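PDB 1KS8: endo-b-1,4-glucanase, which probably hydrolyses internal beta-1,4-glucosidic linkages in cellulose, lichenin and cereal beta-D-glucans, as a family 9 endoglucanase. Local coordinates for residues Trp74-Phe79 with Ser163-Asn168; Tyr102-His107 with Gly171-Asn176; Arg10-Phe15 with Ala419-Ala424. All blocks are in the same frame, centred on the assembly; numbering follows the deposited sequence.

Interaction 1. Residues Trp74-Phe79 with Ser163-Asn168; sequences WGLIDF and SIVFRN
Ile-77 and Leu-76 meet Ile-164 and Val-165 where two helices of the (alpha/alpha)6 barrel come together. Residues 74-78 are the last turn of helix 62-78, and residues 163-165 lie on helix 149-165. The backbones are close, with 6.1 Å between Ile-77 CA and Val-165 CA. The contact is wholly apolar and is made by branched side chains fitted bump into hollow.

Ile-77 supplies the main bump. Its chi1 of -63° sets CG1 opposite the carbonyl carbon, and the extended chi2 of 166° carries CD1 across to the other helix. That methyl lies against the branch point of Ile-164, with Ile-77 CD1 3.8 Å from Ile-164 CB. Ile-164 CG2 is equally near to it, so the methyl lies against the CB-CG2 bond. The two isoleucine side chains cross at about a right angle.

Val-165 sends a bump the other way. Its CG2 presses on the shaft of Ile-77, 3.7 Å from Ile-77 CG1. The same methyl also reaches the base of Leu-76, with Val-165 CG2 4.2 Å from Leu-76 CB, and so fills the notch between neighbouring residues of one helix turn. An alanine in place of Ile-77 would probably open a gap here, leaving Ile-164 CG2 and Val-165 CG2 without the surface they pack on.

Helix 212-226 borders this patch: Arg-224 touches both isoleucines and forms a salt bridge with Asp-78. On the Leu-76 side, Leu-89 and Val-96 of helix 89-106 pack nearby. The last methyl pair is Leu-76 CD1 and Val-165 CG1, 4.0 Å apart.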
ATOM      1  N   TRP A  74      -9.364   2.246  -2.790  1.00  8.16           N
ATOM      2  CA  TRP A  74     -10.446   2.152  -1.813  1.00  8.85           C
ATOM      3  C   TRP A  74     -10.744   3.528  -1.212  1.00  8.85           C
ATOM      4  O   TRP A  74     -11.902   3.940  -1.117  1.00  9.62           O
ATOM      5  CB  TRP A  74     -10.031   1.156  -0.728  1.00  9.49           C
ATOM      6  CG  TRP A  74     -11.081   0.754   0.265  1.00  9.21           C
ATOM      7  CD1 TRP A  74     -12.425   0.997   0.205  1.00 10.54           C
ATOM      8  CD2 TRP A  74     -10.864  -0.020   1.448  1.00  9.49           C
ATOM      9  NE1 TRP A  74     -13.058   0.414   1.280  1.00 11.34           N
ATOM     10  CE2 TRP A  74     -12.122  -0.216   2.059  1.00 11.42           C
ATOM     11  CE3 TRP A  74      -9.724  -0.569   2.051  1.00 10.96           C
ATOM     12  CZ2 TRP A  74     -12.272  -0.941   3.246  1.00 11.73           C
ATOM     13  CZ3 TRP A  74      -9.874  -1.290   3.232  1.00 12.29           C
ATOM     14  CH2 TRP A  74     -11.139  -1.468   3.815  1.00 12.54           C
ATOM     15  N   GLY A  75      -9.696   4.246  -0.818  1.00  8.77           N
ATOM     16  CA  GLY A  75      -9.883   5.566  -0.245  1.00  9.23           C
ATOM     17  C   GLY A  75     -10.391   6.562  -1.271  1.00 10.24           C
ATOM     18  O   GLY A  75     -11.159   7.465  -0.944  1.00 10.98           O
ATOM     19  N   LEU A  76      -9.953   6.399  -2.517  1.00 10.66           N
ATOM     20  CA  LEU A  76     -10.369   7.274  -3.608  1.00 12.11           C
ATOM     21  C   LEU A  76     -11.856   7.110  -3.893  1.00 12.87           C
ATOM     22  O   LEU A  76     -12.528   8.057  -4.307  1.00 13.49           O
ATOM     23  CB  LEU A  76      -9.581   6.951  -4.879  1.00 14.50           C
ATOM     24  CG  LEU A  76      -8.518   7.952  -5.330  1.00 17.74           C
ATOM     25  CD1 LEU A  76      -7.836   7.419  -6.582  1.00 17.86           C
ATOM     26  CD2 LEU A  76      -9.155   9.305  -5.609  1.00 14.54           C
ATOM     27  N   ILE A  77     -12.363   5.902  -3.681  1.00 11.23           N
ATOM     28  CA  ILE A  77     -13.773   5.613  -3.917  1.00 11.99           C
ATOM     29  C   ILE A  77     -14.668   6.128  -2.789  1.00 13.16           C
ATOM     30  O   ILE A  77     -15.640   6.842  -3.037  1.00 15.71           O
ATOM     31  CB  ILE A  77     -14.006   4.092  -4.073  1.00 12.21           C
ATOM     32  CG1 ILE A  77     -13.263   3.573  -5.309  1.00 11.30           C
ATOM     33  CG2 ILE A  77     -15.502   3.799  -4.177  1.00 12.72           C
ATOM     34  CD1 ILE A  77     -13.155   2.057  -5.370  1.00 10.93           C
ATOM     35  N   ASP A  78     -14.335   5.772  -1.552  1.00 11.02           N
ATOM     36  CA  ASP A  78     -15.132   6.174  -0.396  1.00 10.40           C
ATOM     37  C   ASP A  78     -14.937   7.610   0.073  1.00 10.75           C
ATOM     38  O   ASP A  78     -15.838   8.196   0.679  1.00 11.88           O
ATOM     39  CB  ASP A  78     -14.850   5.235   0.780  1.00 10.59           C
ATOM     40  CG  ASP A  78     -15.430   3.851   0.576  1.00 11.92           C
ATOM     41  OD1 ASP A  78     -15.110   2.954   1.384  1.00 11.57           O
ATOM     42  OD2 ASP A  78     -16.211   3.663  -0.380  1.00 13.22           O
ATOM     43  N   PHE A  79     -13.771   8.184  -0.203  1.00 10.51           N
ATOM     44  CA  PHE A  79     -13.482   9.542   0.238  1.00 11.46           C
ATOM     45  C   PHE A  79     -12.963  10.418  -0.895  1.00 11.52           C
ATOM     46  O   PHE A  79     -12.034  11.210  -0.722  1.00 11.15           O
ATOM     47  CB  PHE A  79     -12.485   9.477   1.400  1.00 10.49           C
ATOM     48  CG  PHE A  79     -12.953   8.605   2.532  1.00 11.28           C
ATOM     49  CD1 PHE A  79     -13.987   9.022   3.369  1.00 11.83           C
ATOM     50  CD2 PHE A  79     -12.412   7.336   2.719  1.00 11.66           C
ATOM     51  CE1 PHE A  79     -14.478   8.184   4.375  1.00 11.96           C
ATOM     52  CE2 PHE A  79     -12.894   6.493   3.719  1.00 11.86           C
ATOM     53  CZ  PHE A  79     -13.930   6.917   4.549  1.00 12.83           C
ATOM     54  N   SER A 163     -11.110  -0.199 -11.373  1.00 10.11           N
ATOM     55  CA  SER A 163     -12.131  -0.099 -12.415  1.00 10.87           C
ATOM     56  C   SER A 163     -13.271   0.803 -11.950  1.00 11.21           C
ATOM     57  O   SER A 163     -13.899   1.489 -12.755  1.00 12.93           O
ATOM     58  CB  SER A 163     -12.668  -1.488 -12.799  1.00 11.18           C
ATOM     59  OG  SER A 163     -13.544  -2.016 -11.819  1.00 12.37           O
ATOM     60  N   ILE A 164     -13.529   0.809 -10.646  1.00 11.12           N
ATOM     61  CA  ILE A 164     -14.577   1.654 -10.081  1.00 11.36           C
ATOM     62  C   ILE A 164     -14.107   3.109 -10.120  1.00 12.42           C
ATOM     63  O   ILE A 164     -14.851   4.011 -10.500  1.00 12.78           O
ATOM     64  CB  ILE A 164     -14.894   1.250  -8.623  1.00 12.29           C
ATOM     65  CG1 ILE A 164     -15.463  -0.171  -8.595  1.00 13.96           C
ATOM     66  CG2 ILE A 164     -15.882   2.233  -8.002  1.00 13.11           C
ATOM     67  CD1 ILE A 164     -15.616  -0.747  -7.200  1.00 20.20           C
ATOM     68  N   VAL A 165     -12.855   3.329  -9.736  1.00 11.55           N
ATOM     69  CA  VAL A 165     -12.282   4.667  -9.734  1.00 11.23           C
ATOM     70  C   VAL A 165     -12.395   5.342 -11.103  1.00 11.17           C
ATOM     71  O   VAL A 165     -12.728   6.524 -11.196  1.00 11.85           O
ATOM     72  CB  VAL A 165     -10.784   4.624  -9.328  1.00 10.83           C
ATOM     73  CG1 VAL A 165     -10.121   5.971  -9.586  1.00 11.29           C
ATOM     74  CG2 VAL A 165     -10.657   4.251  -7.861  1.00 12.98           C
ATOM     75  N   PHE A 166     -12.136   4.580 -12.161  1.00 11.95           N
ATOM     76  CA  PHE A 166     -12.159   5.120 -13.519  1.00 12.18           C
ATOM     77  C   PHE A 166     -13.447   4.906 -14.307  1.00 14.79           C
ATOM     78  O   PHE A 166     -13.525   5.266 -15.481  1.00 14.11           O
ATOM     79  CB  PHE A 166     -10.979   4.540 -14.300  1.00 12.18           C
ATOM     80  CG  PHE A 166      -9.643   4.993 -13.788  1.00 11.99           C
ATOM     81  CD1 PHE A 166      -9.168   6.264 -14.088  1.00 12.94           C
ATOM     82  CD2 PHE A 166      -8.879   4.168 -12.970  1.00 11.34           C
ATOM     83  CE1 PHE A 166      -7.953   6.711 -13.580  1.00 12.88           C
ATOM     84  CE2 PHE A 166      -7.659   4.606 -12.454  1.00 12.26           C
ATOM     85  CZ  PHE A 166      -7.197   5.879 -12.759  1.00 12.51           C
ATOM     86  N   ARG A 167     -14.452   4.338 -13.652  1.00 16.24           N
ATOM     87  CA  ARG A 167     -15.735   4.055 -14.286  1.00 18.83           C
ATOM     88  C   ARG A 167     -16.288   5.176 -15.167  1.00 19.52           C
ATOM     89  O   ARG A 167     -16.761   4.918 -16.275  1.00 20.89           O
ATOM     90  CB  ARG A 167     -16.760   3.688 -13.209  1.00 22.11           C
ATOM     91  CG  ARG A 167     -18.161   3.411 -13.719  1.00 28.36           C
ATOM     92  CD  ARG A 167     -19.075   3.032 -12.562  1.00 33.44           C
ATOM     93  NE  ARG A 167     -19.002   4.011 -11.479  1.00 38.24           N
ATOM     94  CZ  ARG A 167     -19.677   3.919 -10.336  1.00 40.19           C
ATOM     95  NH1 ARG A 167     -20.485   2.891 -10.118  1.00 41.83           N
ATOM     96  NH2 ARG A 167     -19.544   4.860  -9.411  1.00 41.40           N
ATOM     97  N   ASN A 168     -16.222   6.414 -14.688  1.00 19.32           N
ATOM     98  CA  ASN A 168     -16.753   7.541 -15.451  1.00 20.83           C
ATOM     99  C   ASN A 168     -15.726   8.355 -16.235  1.00 21.80           C
ATOM    100  O   ASN A 168     -15.979   8.739 -17.378  1.00 22.72           O
ATOM    101  CB  ASN A 168     -17.532   8.477 -14.522  1.00 22.26           C
ATOM    102  CG  ASN A 168     -18.702   7.788 -13.852  1.00 23.93           C
ATOM    103  OD1 ASN A 168     -19.537   7.174 -14.517  1.00 24.66           O
ATOM    104  ND2 ASN A 168     -18.773   7.889 -12.529  1.00 25.52           N
TER

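Interaction 2. Residues Tyr102-His107 with Gly171-Asn176; sequences YFIKAH and GTYSNN
Tyr-173 is the first residue of 171-176 to meet Ile-104. Its CG is anti to the backbone N (chi1 -173°), which stretches the ring toward helix 89-106. Tyr-173 CE1 lies 3.8 Å from Ile-104 CD1, and the methyl comes to the ring at a slant. The phenol oxygen is nearly as close, with Tyr-173 OH 4.1 Å from the same Ile-104 CD1. That oxygen is hydrogen-bonded to Thr-100 OG1, one turn before Ile-104, a bond that would limit how far the ring can swing. The ring also makes a cation-pi contact with Lys-97 and an edge-to-face contact with Phe-166.

The pairing joins two helices of the (alpha/alpha)6 barrel near the protein surface, the end of helix 89-106 and the start of helix 171-190. The backbones stay well apart, with 8.7 Å between Ile-104 CA and Asn-176 CA, and the ends of the side chains span the distance.

Asn-176 comes one turn after Tyr-173. It reaches Ile-104 from the opposite direction, and its amide nitrogen lies against the methyl. Asn-176 ND2 is 3.2 Å from Ile-104 CD1, an unusually short approach and not a hydrogen bond.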
ATOM      1  N   TYR A 102       0.979  -1.181 -14.626  1.00  6.97           N
ATOM      2  CA  TYR A 102       2.016  -2.189 -14.466  1.00  8.29           C
ATOM      3  C   TYR A 102       1.406  -3.579 -14.289  1.00  8.67           C
ATOM      4  O   TYR A 102       1.878  -4.544 -14.886  1.00  8.00           O
ATOM      5  CB  TYR A 102       2.904  -1.843 -13.267  1.00  7.16           C
ATOM      6  CG  TYR A 102       3.889  -2.932 -12.905  1.00  7.91           C
ATOM      7  CD1 TYR A 102       4.985  -3.215 -13.721  1.00  8.45           C
ATOM      8  CD2 TYR A 102       3.709  -3.696 -11.755  1.00  8.16           C
ATOM      9  CE1 TYR A 102       5.880  -4.233 -13.396  1.00  7.79           C
ATOM     10  CE2 TYR A 102       4.595  -4.715 -11.423  1.00  8.80           C
ATOM     11  CZ  TYR A 102       5.676  -4.977 -12.245  1.00  8.54           C
ATOM     12  OH  TYR A 102       6.556  -5.980 -11.913  1.00  9.94           O
ATOM     13  N   PHE A 103       0.357  -3.691 -13.477  1.00  7.12           N
ATOM     14  CA  PHE A 103      -0.270  -4.994 -13.280  1.00  7.72           C
ATOM     15  C   PHE A 103      -0.763  -5.564 -14.604  1.00  8.15           C
ATOM     16  O   PHE A 103      -0.716  -6.773 -14.820  1.00  9.28           O
ATOM     17  CB  PHE A 103      -1.444  -4.903 -12.300  1.00  7.67           C
ATOM     18  CG  PHE A 103      -1.073  -4.367 -10.948  1.00  8.13           C
ATOM     19  CD1 PHE A 103       0.191  -4.596 -10.411  1.00  8.14           C
ATOM     20  CD2 PHE A 103      -1.999  -3.651 -10.202  1.00  8.81           C
ATOM     21  CE1 PHE A 103       0.525  -4.117  -9.147  1.00  8.25           C
ATOM     22  CE2 PHE A 103      -1.676  -3.168  -8.935  1.00  8.54           C
ATOM     23  CZ  PHE A 103      -0.410  -3.402  -8.410  1.00  8.24           C
ATOM     24  N   ILE A 104      -1.247  -4.693 -15.486  1.00  8.97           N
ATOM     25  CA  ILE A 104      -1.726  -5.140 -16.789  1.00  9.38           C
ATOM     26  C   ILE A 104      -0.568  -5.750 -17.583  1.00  9.86           C
ATOM     27  O   ILE A 104      -0.730  -6.788 -18.226  1.00 11.15           O
ATOM     28  CB  ILE A 104      -2.368  -3.972 -17.567  1.00  9.79           C
ATOM     29  CG1 ILE A 104      -3.729  -3.642 -16.948  1.00 11.12           C
ATOM     30  CG2 ILE A 104      -2.526  -4.337 -19.039  1.00 10.19           C
ATOM     31  CD1 ILE A 104      -4.370  -2.381 -17.496  1.00 12.54           C
ATOM     32  N   LYS A 105       0.599  -5.115 -17.531  1.00  9.29           N
ATOM     33  CA  LYS A 105       1.768  -5.638 -18.233  1.00  8.47           C
ATOM     34  C   LYS A 105       2.209  -6.961 -17.615  1.00  8.63           C
ATOM     35  O   LYS A 105       2.560  -7.902 -18.326  1.00 10.38           O
ATOM     36  CB  LYS A 105       2.942  -4.658 -18.154  1.00  9.52           C
ATOM     37  CG  LYS A 105       2.742  -3.348 -18.888  1.00  9.55           C
ATOM     38  CD  LYS A 105       4.022  -2.530 -18.835  1.00  9.90           C
ATOM     39  CE  LYS A 105       3.854  -1.183 -19.513  1.00 10.58           C
ATOM     40  NZ  LYS A 105       5.091  -0.357 -19.423  1.00 11.62           N
ATOM     41  N   ALA A 106       2.194  -7.026 -16.286  1.00  8.98           N
ATOM     42  CA  ALA A 106       2.609  -8.228 -15.573  1.00  7.90           C
ATOM     43  C   ALA A 106       1.684  -9.415 -15.831  1.00  8.26           C
ATOM     44  O   ALA A 106       2.076 -10.568 -15.647  1.00  8.21           O
ATOM     45  CB  ALA A 106       2.696  -7.937 -14.073  1.00  8.69           C
ATOM     46  N   HIS A 107       0.456  -9.129 -16.248  1.00  8.20           N
ATOM     47  CA  HIS A 107      -0.515 -10.177 -16.554  1.00  9.22           C
ATOM     48  C   HIS A 107      -0.264 -10.567 -18.008  1.00  9.62           C
ATOM     49  O   HIS A 107      -1.026 -10.202 -18.906  1.00  9.53           O
ATOM     50  CB  HIS A 107      -1.932  -9.635 -16.399  1.00  8.98           C
ATOM     51  CG  HIS A 107      -2.990 -10.691 -16.448  1.00  9.52           C
ATOM     52  ND1 HIS A 107      -4.290 -10.424 -16.819  1.00 11.05           N
ATOM     53  CD2 HIS A 107      -2.945 -12.012 -16.157  1.00  9.90           C
ATOM     54  CE1 HIS A 107      -5.000 -11.536 -16.757  1.00  9.55           C
ATOM     55  NE2 HIS A 107      -4.208 -12.515 -16.359  1.00  9.67           N
ATOM     56  N   GLY A 171     -13.921   5.202 -19.113  1.00 17.57           N
ATOM     57  CA  GLY A 171     -14.652   3.956 -19.248  1.00 16.78           C
ATOM     58  C   GLY A 171     -13.898   2.848 -19.955  1.00 16.51           C
ATOM     59  O   GLY A 171     -13.997   1.684 -19.572  1.00 15.92           O
ATOM     60  N   THR A 172     -13.148   3.202 -20.994  1.00 16.74           N
ATOM     61  CA  THR A 172     -12.385   2.213 -21.743  1.00 17.12           C
ATOM     62  C   THR A 172     -11.343   1.555 -20.846  1.00 15.93           C
ATOM     63  O   THR A 172     -11.206   0.332 -20.837  1.00 15.45           O
ATOM     64  CB  THR A 172     -11.683   2.855 -22.957  1.00 18.84           C
ATOM     65  OG1 THR A 172     -12.669   3.414 -23.836  1.00 20.71           O
ATOM     66  CG2 THR A 172     -10.870   1.815 -23.714  1.00 18.86           C
ATOM     67  N   TYR A 173     -10.620   2.365 -20.082  1.00 14.53           N
ATOM     68  CA  TYR A 173      -9.605   1.831 -19.184  1.00 14.13           C
ATOM     69  C   TYR A 173     -10.289   1.005 -18.099  1.00 13.70           C
ATOM     70  O   TYR A 173      -9.805  -0.059 -17.716  1.00 12.92           O
ATOM     71  CB  TYR A 173      -8.802   2.971 -18.554  1.00 13.64           C
ATOM     72  CG  TYR A 173      -7.614   2.504 -17.742  1.00 13.17           C
ATOM     73  CD1 TYR A 173      -6.629   1.696 -18.311  1.00 12.72           C
ATOM     74  CD2 TYR A 173      -7.474   2.873 -16.405  1.00 12.88           C
ATOM     75  CE1 TYR A 173      -5.531   1.266 -17.569  1.00 12.23           C
ATOM     76  CE2 TYR A 173      -6.379   2.448 -15.653  1.00 12.03           C
ATOM     77  CZ  TYR A 173      -5.416   1.646 -16.241  1.00 11.88           C
ATOM     78  OH  TYR A 173      -4.334   1.227 -15.503  1.00 11.01           O
ATOM     79  N   SER A 174     -11.425   1.497 -17.617  1.00 13.42           N
ATOM     80  CA  SER A 174     -12.179   0.796 -16.589  1.00 14.03           C
ATOM     81  C   SER A 174     -12.538  -0.613 -17.056  1.00 14.54           C
ATOM     82  O   SER A 174     -12.384  -1.579 -16.311  1.00 14.64           O
ATOM     83  CB  SER A 174     -13.453   1.576 -16.253  1.00 13.79           C
ATOM     84  OG  SER A 174     -14.254   0.871 -15.324  1.00 13.97           O
ATOM     85  N   ASN A 175     -13.015  -0.725 -18.293  1.00 15.34           N
ATOM     86  CA  ASN A 175     -13.386  -2.022 -18.852  1.00 16.45           C
ATOM     87  C   ASN A 175     -12.178  -2.950 -18.928  1.00 14.98           C
ATOM     88  O   ASN A 175     -12.274  -4.138 -18.622  1.00 14.84           O
ATOM     89  CB  ASN A 175     -13.980  -1.850 -20.254  1.00 19.24           C
ATOM     90  CG  ASN A 175     -15.354  -1.207 -20.235  1.00 22.65           C
ATOM     91  OD1 ASN A 175     -15.905  -0.872 -21.284  1.00 26.30           O
ATOM     92  ND2 ASN A 175     -15.916  -1.038 -19.044  1.00 25.06           N
ATOM     93  N   ASN A 176     -11.045  -2.399 -19.347  1.00 14.89           N
ATOM     94  CA  ASN A 176      -9.814  -3.170 -19.468  1.00 14.82           C
ATOM     95  C   ASN A 176      -9.378  -3.679 -18.097  1.00 13.42           C
ATOM     96  O   ASN A 176      -9.013  -4.842 -17.943  1.00 14.10           O
ATOM     97  CB  ASN A 176      -8.721  -2.301 -20.097  1.00 17.33           C
ATOM     98  CG  ASN A 176      -7.417  -3.046 -20.284  1.00 20.11           C
ATOM     99  OD1 ASN A 176      -7.407  -4.223 -20.645  1.00 23.16           O
ATOM    100  ND2 ASN A 176      -6.305  -2.356 -20.058  1.00 23.75           N
TER

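Interaction 3. Residues Arg10-Phe15 with Ala419-Ala424; sequences RDSLLF and AGFQSA
Ser-12 faces helix 415-430 and donates a hydrogen bond to Gln-422. The bond is short, 2.7 Å from Ser-12 OG to Gln-422 OE1. The hydroxyl lies in the carbonyl plane on a lone pair, with a C=O...donor angle of 124°. A chi1 of -172° swings OG away from the backbone N and out to the facing helix. Ser-12 OG also sits against the aliphatic part of the glutamine, 3.4 Å from Gln-422 CB. A second hydrogen bond joins Ser-12 OG to Asn-418 ND2, so the buried hydroxyl has two partners on the same helix.

The contact brings together the first and last long helices of the (alpha/alpha)6 barrel, 5-18 and 415-430. The short segments run roughly antiparallel, at 151°, and their axes are 9.9 Å apart at closest approach.

Leu-13, next along, packs against the amide end of Gln-422 and crosses it at about a right angle. Leu-13 CD2 is 3.4 Å from Gln-422 NE2. That nitrogen is hydrogen-bonded to Tyr-83 OH, so both ends of the buried amide are held. Leu-9 and Tyr-16, about a turn before and after Leu-13, also touch Gln-422.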
ATOM      1  N   ARG A  10      -1.368  15.742  -0.158  1.00  7.67           N
ATOM      2  CA  ARG A  10      -0.578  16.081  -1.336  1.00  7.81           C
ATOM      3  C   ARG A  10       0.856  15.588  -1.146  1.00  7.82           C
ATOM      4  O   ARG A  10       1.486  15.114  -2.090  1.00  7.57           O
ATOM      5  CB  ARG A  10      -0.570  17.594  -1.564  1.00  9.13           C
ATOM      6  CG  ARG A  10      -1.933  18.179  -1.884  1.00 11.29           C
ATOM      7  CD  ARG A  10      -1.867  19.696  -2.036  1.00 15.50           C
ATOM      8  NE  ARG A  10      -3.200  20.287  -2.013  1.00 20.53           N
ATOM      9  CZ  ARG A  10      -3.609  21.181  -1.117  1.00 17.48           C
ATOM     10  NH1 ARG A  10      -2.788  21.599  -0.160  1.00 17.29           N
ATOM     11  NH2 ARG A  10      -4.847  21.652  -1.174  1.00 21.63           N
ATOM     12  N   ASP A  11       1.367  15.700   0.077  1.00  8.08           N
ATOM     13  CA  ASP A  11       2.726  15.248   0.368  1.00  7.83           C
ATOM     14  C   ASP A  11       2.835  13.740   0.167  1.00  7.20           C
ATOM     15  O   ASP A  11       3.816  13.250  -0.387  1.00  7.33           O
ATOM     16  CB  ASP A  11       3.121  15.587   1.808  1.00  7.64           C
ATOM     17  CG  ASP A  11       3.417  17.063   2.016  1.00  9.22           C
ATOM     18  OD1 ASP A  11       3.672  17.441   3.179  1.00 10.58           O
ATOM     19  OD2 ASP A  11       3.403  17.840   1.038  1.00  9.91           O
ATOM     20  N   SER A  12       1.827  13.002   0.625  1.00  7.42           N
ATOM     21  CA  SER A  12       1.841  11.551   0.469  1.00  7.57           C
ATOM     22  C   SER A  12       1.888  11.188  -1.016  1.00  7.52           C
ATOM     23  O   SER A  12       2.555  10.234  -1.414  1.00  7.06           O
ATOM     24  CB  SER A  12       0.609  10.933   1.136  1.00  7.63           C
ATOM     25  OG  SER A  12       0.693   9.514   1.152  1.00  6.95           O
ATOM     26  N   LEU A  13       1.180  11.954  -1.840  1.00  6.98           N
ATOM     27  CA  LEU A  13       1.198  11.697  -3.271  1.00  7.48           C
ATOM     28  C   LEU A  13       2.595  11.966  -3.825  1.00  8.03           C
ATOM     29  O   LEU A  13       3.018  11.318  -4.781  1.00  7.65           O
ATOM     30  CB  LEU A  13       0.142  12.554  -3.977  1.00  7.69           C
ATOM     31  CG  LEU A  13      -1.275  11.995  -3.788  1.00  7.32           C
ATOM     32  CD1 LEU A  13      -2.308  13.052  -4.135  1.00  9.28           C
ATOM     33  CD2 LEU A  13      -1.446  10.746  -4.654  1.00  8.78           C
ATOM     34  N   LEU A  14       3.323  12.910  -3.227  1.00  7.86           N
ATOM     35  CA  LEU A  14       4.685  13.187  -3.676  1.00  7.11           C
ATOM     36  C   LEU A  14       5.571  11.999  -3.319  1.00  6.86           C
ATOM     37  O   LEU A  14       6.520  11.686  -4.035  1.00  6.92           O
ATOM     38  CB  LEU A  14       5.235  14.461  -3.027  1.00  8.31           C
ATOM     39  CG  LEU A  14       4.599  15.784  -3.468  1.00  8.19           C
ATOM     40  CD1 LEU A  14       5.242  16.926  -2.700  1.00 10.47           C
ATOM     41  CD2 LEU A  14       4.782  15.989  -4.965  1.00 10.06           C
ATOM     42  N   PHE A  15       5.270  11.337  -2.205  1.00  6.49           N
ATOM     43  CA  PHE A  15       6.054  10.168  -1.832  1.00  6.55           C
ATOM     44  C   PHE A  15       5.863   9.099  -2.906  1.00  5.98           C
ATOM     45  O   PHE A  15       6.826   8.483  -3.353  1.00  6.89           O
ATOM     46  CB  PHE A  15       5.625   9.612  -0.468  1.00  6.77           C
ATOM     47  CG  PHE A  15       6.192   8.242  -0.174  1.00  6.68           C
ATOM     48  CD1 PHE A  15       7.567   8.038  -0.094  1.00  7.19           C
ATOM     49  CD2 PHE A  15       5.346   7.149  -0.007  1.00  8.02           C
ATOM     50  CE1 PHE A  15       8.089   6.761   0.145  1.00  6.48           C
ATOM     51  CE2 PHE A  15       5.861   5.871   0.231  1.00  8.28           C
ATOM     52  CZ  PHE A  15       7.231   5.677   0.307  1.00  7.68           C
ATOM     53  N   ALA A 419      -0.108   3.675   2.301  1.00  7.11           N
ATOM     54  CA  ALA A 419      -1.443   3.406   1.759  1.00  6.43           C
ATOM     55  C   ALA A 419      -2.600   3.711   2.703  1.00  7.15           C
ATOM     56  O   ALA A 419      -3.437   4.563   2.401  1.00  7.96           O
ATOM     57  CB  ALA A 419      -1.529   1.962   1.268  1.00  7.49           C
ATOM     58  N   GLY A 420      -2.663   3.010   3.830  1.00  7.20           N
ATOM     59  CA  GLY A 420      -3.733   3.258   4.784  1.00  7.91           C
ATOM     60  C   GLY A 420      -3.693   4.701   5.250  1.00  7.77           C
ATOM     61  O   GLY A 420      -4.724   5.359   5.381  1.00  8.00           O
ATOM     62  N   PHE A 421      -2.477   5.181   5.496  1.00  7.59           N
ATOM     63  CA  PHE A 421      -2.210   6.548   5.930  1.00  8.18           C
ATOM     64  C   PHE A 421      -2.821   7.560   4.959  1.00  7.79           C
ATOM     65  O   PHE A 421      -3.573   8.449   5.364  1.00  8.34           O
ATOM     66  CB  PHE A 421      -0.689   6.734   6.016  1.00  7.95           C
ATOM     67  CG  PHE A 421      -0.242   8.133   6.336  1.00  7.91           C
ATOM     68  CD1 PHE A 421      -0.522   8.711   7.568  1.00  8.86           C
ATOM     69  CD2 PHE A 421       0.519   8.850   5.416  1.00  9.06           C
ATOM     70  CE1 PHE A 421      -0.043   9.986   7.883  1.00 10.86           C
ATOM     71  CE2 PHE A 421       1.002  10.119   5.719  1.00 10.35           C
ATOM     72  CZ  PHE A 421       0.721  10.688   6.955  1.00  9.77           C
ATOM     73  N   GLN A 422      -2.512   7.416   3.673  1.00  7.57           N
ATOM     74  CA  GLN A 422      -3.038   8.343   2.678  1.00  7.60           C
ATOM     75  C   GLN A 422      -4.557   8.289   2.579  1.00  7.42           C
ATOM     76  O   GLN A 422      -5.216   9.328   2.480  1.00  8.03           O
ATOM     77  CB  GLN A 422      -2.418   8.072   1.305  1.00  7.37           C
ATOM     78  CG  GLN A 422      -2.789   9.138   0.280  1.00  8.04           C
ATOM     79  CD  GLN A 422      -2.015   9.010  -1.012  1.00  7.65           C
ATOM     80  OE1 GLN A 422      -0.784   9.034  -1.018  1.00  7.76           O
ATOM     81  NE2 GLN A 422      -2.734   8.878  -2.119  1.00  8.73           N
ATOM     82  N   SER A 423      -5.121   7.087   2.611  1.00  7.96           N
ATOM     83  CA  SER A 423      -6.567   6.959   2.530  1.00  7.92           C
ATOM     84  C   SER A 423      -7.238   7.563   3.761  1.00  6.78           C
ATOM     85  O   SER A 423      -8.325   8.132   3.660  1.00  8.46           O
ATOM     86  CB  SER A 423      -6.954   5.491   2.352  1.00  8.87           C
ATOM     87  OG  SER A 423      -6.523   5.041   1.074  1.00  8.62           O
ATOM     88  N   ALA A 424      -6.587   7.453   4.917  1.00  7.10           N
ATOM     89  CA  ALA A 424      -7.123   8.021   6.150  1.00  7.99           C
ATOM     90  C   ALA A 424      -7.107   9.544   6.054  1.00  8.17           C
ATOM     91  O   ALA A 424      -8.025  10.216   6.529  1.00  8.86           O
ATOM     92  CB  ALA A 424      -6.298   7.558   7.353  1.00  7.87           C
TER

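Interactions 1 and 2 have centres about 15 Å apart and are joined through helices 149-165 and 171-190, which follow each other in the chain. Their segments meet at Ser-163 O and Ser-174 OG, 2.7 Å apart in a probable hydrogen bond. Interaction 3 closes a chain loop that contains both others. It lies about 16 Å, centre to centre, from interaction 1, and Gly-75 CA packs 3.6 Å from Ser-423 OG. Interactions 2 and 3 do not touch; their nearest atoms are about 11 Å apart. All three lie away from the calcium-binding residues, such as Asp-210 and Asp-254, and from the predicted catalytic residues Asp-403 and Glu-412.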